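MutT related protein (Methanosarcina mazei, PDB 3GRN) is probably a hydrolase of the Nudix (MutT) family, a group that typically cleaves nucleoside diphosphates linked to another moiety, though its own substrate is not established. Local coordinates at residues I8-L14 with D39-V45; A73-F78 with Y125-F129. All coordinates share one frame; numbering follows the deposited sequence.

Interaction 1 of 2, residues I8-L14 with D39-V45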
loop_
_atom_site.group_PDB
_atom_site.type_symbol
_atom_site.label_atom_id
_atom_site.label_comp_id
_atom_site.label_asym_id
_atom_site.label_seq_id
_atom_site.Cartn_x
_atom_site.Cartn_y
_atom_site.Cartn_z
ATOM N N ILE A 8 13.730 2.463 9.642
ATOM C CA ILE A 8 12.281 2.340 9.715
ATOM C C ILE A 8 11.938 1.002 10.345
ATOM O O ILE A 8 12.777 0.083 10.339
ATOM C CB ILE A 8 11.569 2.477 8.345
ATOM C CG1 ILE A 8 11.919 1.302 7.441
ATOM C CG2 ILE A 8 11.900 3.866 7.688
ATOM C CD1 ILE A 8 10.886 0.961 6.422
ATOM N N ILE A 9 10.741 0.936 10.946
ATOM C CA ILE A 9 10.261 -0.303 11.577
ATOM C C ILE A 9 9.249 -0.957 10.627
ATOM O O ILE A 9 8.323 -0.296 10.115
ATOM C CB ILE A 9 9.587 -0.042 12.981
ATOM C CG1 ILE A 9 10.495 0.780 13.905
ATOM C CG2 ILE A 9 9.134 -1.382 13.652
ATOM C CD1 ILE A 9 11.846 0.133 14.208
ATOM N N SER A 10 9.431 -2.251 10.399
ATOM C CA SER A 10 8.495 -3.035 9.614
ATOM C C SER A 10 8.057 -4.234 10.421
ATOM O O SER A 10 8.688 -4.571 11.429
ATOM C CB SER A 10 9.102 -3.482 8.283
ATOM O OG SER A 10 9.310 -2.367 7.427
ATOM N N VAL A 11 6.944 -4.833 10.015
ATOM C CA VAL A 11 6.449 -6.067 10.631
ATOM C C VAL A 11 6.111 -7.125 9.573
ATOM O O VAL A 11 5.592 -6.808 8.500
ATOM C CB VAL A 11 5.226 -5.793 11.539
ATOM C CG1 VAL A 11 5.643 -5.051 12.802
ATOM C CG2 VAL A 11 4.163 -4.960 10.791
ATOM N N TYR A 12 6.431 -8.375 9.872
ATOM C CA TYR A 12 6.088 -9.517 8.994
ATOM C C TYR A 12 5.315 -10.593 9.749
ATOM O O TYR A 12 5.408 -10.686 10.986
ATOM C CB TYR A 12 7.335 -10.092 8.333
ATOM C CG TYR A 12 7.978 -9.072 7.419
ATOM C CD1 TYR A 12 7.473 -8.863 6.131
ATOM C CD2 TYR A 12 9.027 -8.272 7.852
ATOM C CE1 TYR A 12 8.025 -7.911 5.265
ATOM C CE2 TYR A 12 9.582 -7.284 6.982
ATOM C CZ TYR A 12 9.055 -7.115 5.699
ATOM O OH TYR A 12 9.577 -6.182 4.821
ATOM N N ALA A 13 4.535 -11.397 8.998
ATOM C CA ALA A 13 3.765 -12.497 9.619
ATOM C C ALA A 13 4.174 -13.842 9.070
ATOM O O ALA A 13 4.346 -13.989 7.859
ATOM C CB ALA A 13 2.285 -12.303 9.400
ATOM N N LEU A 14 4.327 -14.814 9.972
ATOM C CA LEU A 14 4.503 -16.218 9.601
ATOM C C LEU A 14 3.127 -16.866 9.653
ATOM O O LEU A 14 2.571 -17.092 10.734
ATOM C CB LEU A 14 5.414 -16.954 10.587
ATOM C CG LEU A 14 6.872 -16.551 10.629
ATOM C CD1 LEU A 14 7.582 -17.369 11.730
ATOM C CD2 LEU A 14 7.557 -16.744 9.287
ATOM N N ASP A 39 8.711 -12.487 -0.649
ATOM C CA ASP A 39 8.619 -11.725 0.592
ATOM C C ASP A 39 7.648 -12.436 1.556
ATOM O O ASP A 39 6.894 -13.320 1.141
ATOM C CB ASP A 39 8.109 -10.310 0.259
ATOM C CG ASP A 39 8.588 -9.248 1.242
ATOM O OD1 ASP A 39 9.037 -9.596 2.344
ATOM O OD2 ASP A 39 8.512 -8.042 0.917
ATOM N N LEU A 40 7.639 -12.036 2.821
ATOM C CA LEU A 40 6.606 -12.475 3.746
ATOM C C LEU A 40 5.525 -11.413 3.711
ATOM O O LEU A 40 5.824 -10.237 3.381
ATOM C CB LEU A 40 7.147 -12.593 5.173
ATOM C CG LEU A 40 8.124 -13.714 5.530
ATOM C CD1 LEU A 40 8.550 -13.577 6.976
ATOM C CD2 LEU A 40 7.449 -15.071 5.342
ATOM N N PRO A 41 4.288 -11.777 4.111
ATOM C CA PRO A 41 3.261 -10.746 4.317
ATOM C C PRO A 41 3.707 -9.777 5.398
ATOM O O PRO A 41 4.270 -10.207 6.390
ATOM C CB PRO A 41 2.056 -11.544 4.826
ATOM C CG PRO A 41 2.287 -12.910 4.360
ATOM C CD PRO A 41 3.754 -13.128 4.367
ATOM N N GLY A 42 3.529 -8.494 5.158
ATOM C CA GLY A 42 3.899 -7.473 6.144
ATOM C C GLY A 42 4.349 -6.209 5.470
ATOM O O GLY A 42 4.188 -6.058 4.249
ATOM N N GLY A 43 4.920 -5.290 6.246
ATOM C CA GLY A 43 5.394 -4.039 5.672
ATOM C C GLY A 43 5.631 -3.019 6.754
ATOM O O GLY A 43 5.671 -3.377 7.937
ATOM N N LYS A 44 5.699 -1.749 6.344
ATOM C CA LYS A 44 6.075 -0.662 7.260
ATOM C C LYS A 44 4.991 -0.340 8.290
ATOM O O LYS A 44 3.787 -0.313 7.972
ATOM C CB LYS A 44 6.441 0.608 6.482
ATOM C CG LYS A 44 7.399 0.417 5.324
ATOM C CD LYS A 44 7.631 1.758 4.617
ATOM C CE LYS A 44 8.591 1.643 3.445
ATOM N NZ LYS A 44 7.907 1.511 2.131
ATOM N N VAL A 45 5.418 -0.095 9.538
ATOM C CA VAL A 45 4.482 0.271 10.617
ATOM C C VAL A 45 4.169 1.769 10.470
ATOM O O VAL A 45 5.072 2.557 10.196
ATOM C CB VAL A 45 5.044 -0.046 12.044
ATOM C CG1 VAL A 45 4.063 0.418 13.116
ATOM C CG2 VAL A 45 5.237 -1.533 12.214
HETATM O O HOH W 1 7.719 2.305 10.060
#
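Val-11 and Gly-43 face each other as the hydrogen-bonded pair of a short antiparallel ladder. Val-11 N donates to Gly-43 O at 2.8 Å, and Gly-43 N returns a more bent bond to Val-11 O, with an N-H...O angle of 142°. Ala-13 N to Pro-41 O and an almost straight bond from Val-45 N to Ile-9 O extend the ladder; a water donates to both Ile-9 O and Val-45 O. Glycine is required at Gly-42: its CA sits 3.0 Å from Val-11 O, and a beta carbon would collide with that oxygen.

With CG anti to its own carbonyl carbon (chi1 -64°), Tyr-12 lays one ring face over Gly-43 N. Its CD1 edge meets Leu-40 O at 3.5 Å, and in one of two modelled positions of Asp-39 the carboxylate also comes near the ring, a tentative contact. Replacing Tyr-12 by an alanine would probably open a gap above Gly-43 and beside Leu-40, and leave Phe-126 without its edge-to-face partner. On the other side of the sheet, Val-11 CG1 meets Val-45 CG2 at 3.6 Å, two compact branched chains crossing at about a right angle. At the margin, in the conformer described, Ile-8 CD1 rests on the aliphatic Lys-44 CG (3.7 Å), while the lysine amine forms a salt bridge with Glu-120 of the second subunit.

Further out, Arg-27 forms a salt bridge with Asp-39. Within the Nudix box that Gly-43 opens, Glu-62 accepts a hydrogen bond from Gly-42 N and Arg-57 gives one to Lys-44 O. Strand 84-94 pairs with the other edge of 8-14. Helix 51-63 covers Val-11, Ala-13 and Val-45, whereas helix 124-137 packs on Leu-14 and Leu-40, completing the layered Nudix fold.

Interaction 2 of 2, residues A73-F78 with Y125-F129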
loop_
_atom_site.group_PDB
_atom_site.type_symbol
_atom_site.label_atom_id
_atom_site.label_comp_id
_atom_site.label_asym_id
_atom_site.label_seq_id
_atom_site.Cartn_x
_atom_site.Cartn_y
_atom_site.Cartn_z
ATOM N N ALA A 73 8.025 -14.033 16.731
ATOM C CA ALA A 73 8.805 -15.165 16.236
ATOM C C ALA A 73 10.294 -14.830 16.144
ATOM O O ALA A 73 11.135 -15.719 16.134
ATOM C CB ALA A 73 8.291 -15.611 14.907
ATOM N N GLY A 74 10.590 -13.543 16.048
ATOM C CA GLY A 74 11.971 -13.060 15.970
ATOM C C GLY A 74 12.087 -11.734 15.238
ATOM O O GLY A 74 11.113 -10.990 15.094
ATOM N N GLN A 75 13.287 -11.492 14.719
ATOM C CA GLN A 75 13.716 -10.195 14.206
ATOM C C GLN A 75 14.457 -10.411 12.900
ATOM O O GLN A 75 15.240 -11.355 12.814
ATOM C CB GLN A 75 14.666 -9.583 15.262
ATOM C CG GLN A 75 15.512 -8.389 14.863
ATOM C CD GLN A 75 16.835 -8.759 14.204
ATOM O OE1 GLN A 75 17.278 -8.071 13.288
ATOM N NE2 GLN A 75 17.474 -9.844 14.669
ATOM N N VAL A 76 14.267 -9.526 11.916
ATOM C CA VAL A 76 15.159 -9.490 10.775
ATOM C C VAL A 76 15.517 -8.020 10.530
ATOM O O VAL A 76 14.655 -7.146 10.641
ATOM C CB VAL A 76 14.573 -10.204 9.518
ATOM C CG1 VAL A 76 13.368 -9.494 8.986
ATOM C CG2 VAL A 76 15.603 -10.299 8.433
ATOM N N ASN A 77 16.792 -7.757 10.263
ATOM C CA ASN A 77 17.278 -6.410 9.951
ATOM C C ASN A 77 17.954 -6.437 8.582
ATOM O O ASN A 77 18.697 -7.381 8.285
ATOM C CB ASN A 77 18.309 -5.928 10.984
ATOM C CG ASN A 77 17.770 -5.883 12.404
ATOM O OD1 ASN A 77 16.618 -5.530 12.645
ATOM N ND2 ASN A 77 18.628 -6.229 13.361
ATOM N N PHE A 78 17.730 -5.419 7.761
ATOM C CA PHE A 78 18.413 -5.366 6.460
ATOM C C PHE A 78 18.490 -3.936 5.953
ATOM O O PHE A 78 17.624 -3.095 6.264
ATOM C CB PHE A 78 17.747 -6.277 5.410
ATOM C CG PHE A 78 16.279 -6.030 5.203
ATOM C CD1 PHE A 78 15.826 -5.205 4.187
ATOM C CD2 PHE A 78 15.321 -6.683 6.020
ATOM C CE1 PHE A 78 14.461 -4.985 3.987
ATOM C CE2 PHE A 78 13.971 -6.476 5.831
ATOM C CZ PHE A 78 13.531 -5.620 4.806
ATOM N N TYR A 125 18.391 -12.280 3.917
ATOM C CA TYR A 125 17.982 -11.973 5.287
ATOM C C TYR A 125 16.787 -12.810 5.764
ATOM O O TYR A 125 16.716 -13.152 6.948
ATOM C CB TYR A 125 17.740 -10.469 5.490
ATOM C CG TYR A 125 16.825 -9.824 4.483
ATOM C CD1 TYR A 125 15.450 -9.865 4.645
ATOM C CD2 TYR A 125 17.336 -9.173 3.360
ATOM C CE1 TYR A 125 14.607 -9.284 3.720
ATOM C CE2 TYR A 125 16.509 -8.575 2.441
ATOM C CZ TYR A 125 15.129 -8.648 2.619
ATOM O OH TYR A 125 14.259 -8.065 1.717
ATOM N N PHE A 126 15.863 -13.130 4.850
ATOM C CA PHE A 126 14.743 -14.005 5.198
ATOM C C PHE A 126 15.199 -15.459 5.337
ATOM O O PHE A 126 14.779 -16.149 6.262
ATOM C CB PHE A 126 13.604 -13.902 4.190
ATOM C CG PHE A 126 12.733 -12.679 4.361
ATOM C CD1 PHE A 126 12.312 -12.270 5.622
ATOM C CD2 PHE A 126 12.280 -11.981 3.243
ATOM C CE1 PHE A 126 11.488 -11.151 5.776
ATOM C CE2 PHE A 126 11.452 -10.863 3.388
ATOM C CZ PHE A 126 11.062 -10.451 4.658
ATOM N N ARG A 127 16.062 -15.906 4.422
ATOM C CA ARG A 127 16.698 -17.227 4.493
ATOM C C ARG A 127 17.337 -17.421 5.875
ATOM O O ARG A 127 17.054 -18.399 6.555
ATOM C CB ARG A 127 17.752 -17.359 3.377
ATOM C CG ARG A 127 18.203 -18.774 3.079
ATOM C CD ARG A 127 19.253 -18.802 1.959
ATOM N NE ARG A 127 18.741 -18.238 0.706
ATOM C CZ ARG A 127 19.266 -17.187 0.076
ATOM N NH1 ARG A 127 18.721 -16.757 -1.052
ATOM N NH2 ARG A 127 20.342 -16.575 0.558
ATOM N N ASP A 128 18.183 -16.468 6.266
ATOM C CA ASP A 128 18.824 -16.440 7.582
ATOM C C ASP A 128 17.793 -16.503 8.715
ATOM O O ASP A 128 17.951 -17.263 9.675
ATOM C CB ASP A 128 19.665 -15.168 7.705
ATOM C CG ASP A 128 20.571 -15.170 8.918
ATOM O OD1 ASP A 128 21.451 -16.054 9.013
ATOM O OD2 ASP A 128 20.418 -14.263 9.764
ATOM N N PHE A 129 16.731 -15.700 8.598
ATOM C CA PHE A 129 15.684 -15.695 9.622
ATOM C C PHE A 129 15.118 -17.090 9.828
ATOM O O PHE A 129 14.971 -17.534 10.964
ATOM C CB PHE A 129 14.524 -14.736 9.305
ATOM C CG PHE A 129 13.335 -14.933 10.225
ATOM C CD1 PHE A 129 13.321 -14.339 11.482
ATOM C CD2 PHE A 129 12.268 -15.772 9.864
ATOM C CE1 PHE A 129 12.269 -14.549 12.361
ATOM C CE2 PHE A 129 11.209 -15.987 10.726
ATOM C CZ PHE A 129 11.208 -15.373 11.983
#
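Phe-78 and Tyr-125 lie ring on ring in an offset stack, planes 8° apart and centroids separated by 3.9 Å. Both put CG between the backbone N and the carbonyl carbon (chi1 55° and 51°), a choice uncommon for an aromatic residue within a helix; here it turns the Tyr-125 ring to meet Phe-78. Phe-78 CB adds a CH-pi contact over the same tyrosine ring. Tyr-125 CE1 in turn lies over a face of Phe-126.

Val-76 wedges its two methyls into the helix surface: CG2, anti to the backbone N, comes within 3.4 Å of Tyr-125 O, while CG1 reaches Phe-126 CE1 at 4.1 Å. Beta branching lets one residue serve both neighbours. Phe-129 presents its edge to the strand, CE1 lying 3.9 Å from Gly-74 CA and CZ 4.1 Å from Ala-73 CB. Gly-74 belongs to a classic beta bulge opposite Val-89, and a side chain there would crowd Phe-129 CE1 as well as its own backbone.

Helix 124-137 is thus joined to strand 72-79, at one edge of the sheet, mainly by aromatic stacking and dispersion, which reward close fit of shapes rather than direction; farther along the helix, Arg-132 adds a polar tie to Gln-75 O.

Interactions 1 and 2 lie on the same mixed sheet, their centres about 11 Å apart, with strand 84-94 standing between strands 7-16 and 72-79. Side chains on one face run them together beneath helix 124-137: Leu-14 CD1 is 3.7 Å from Ala-73 CB, Leu-40 CD1 is 4.0 Å from Phe-126 CE1, and Tyr-12 OH is 4.0 Å from Phe-78 CZ. Interaction 1 also reaches the opposite face and the Nudix box, whose helix in relatives supplies metal-binding glutamates. A glycerol, probably from crystallisation, lies about 3 Å from the Lys-44 side chain at the nearest atoms. Interaction 2, at the sheet's edge, packs the C-terminal helix against strand 72-79 instead.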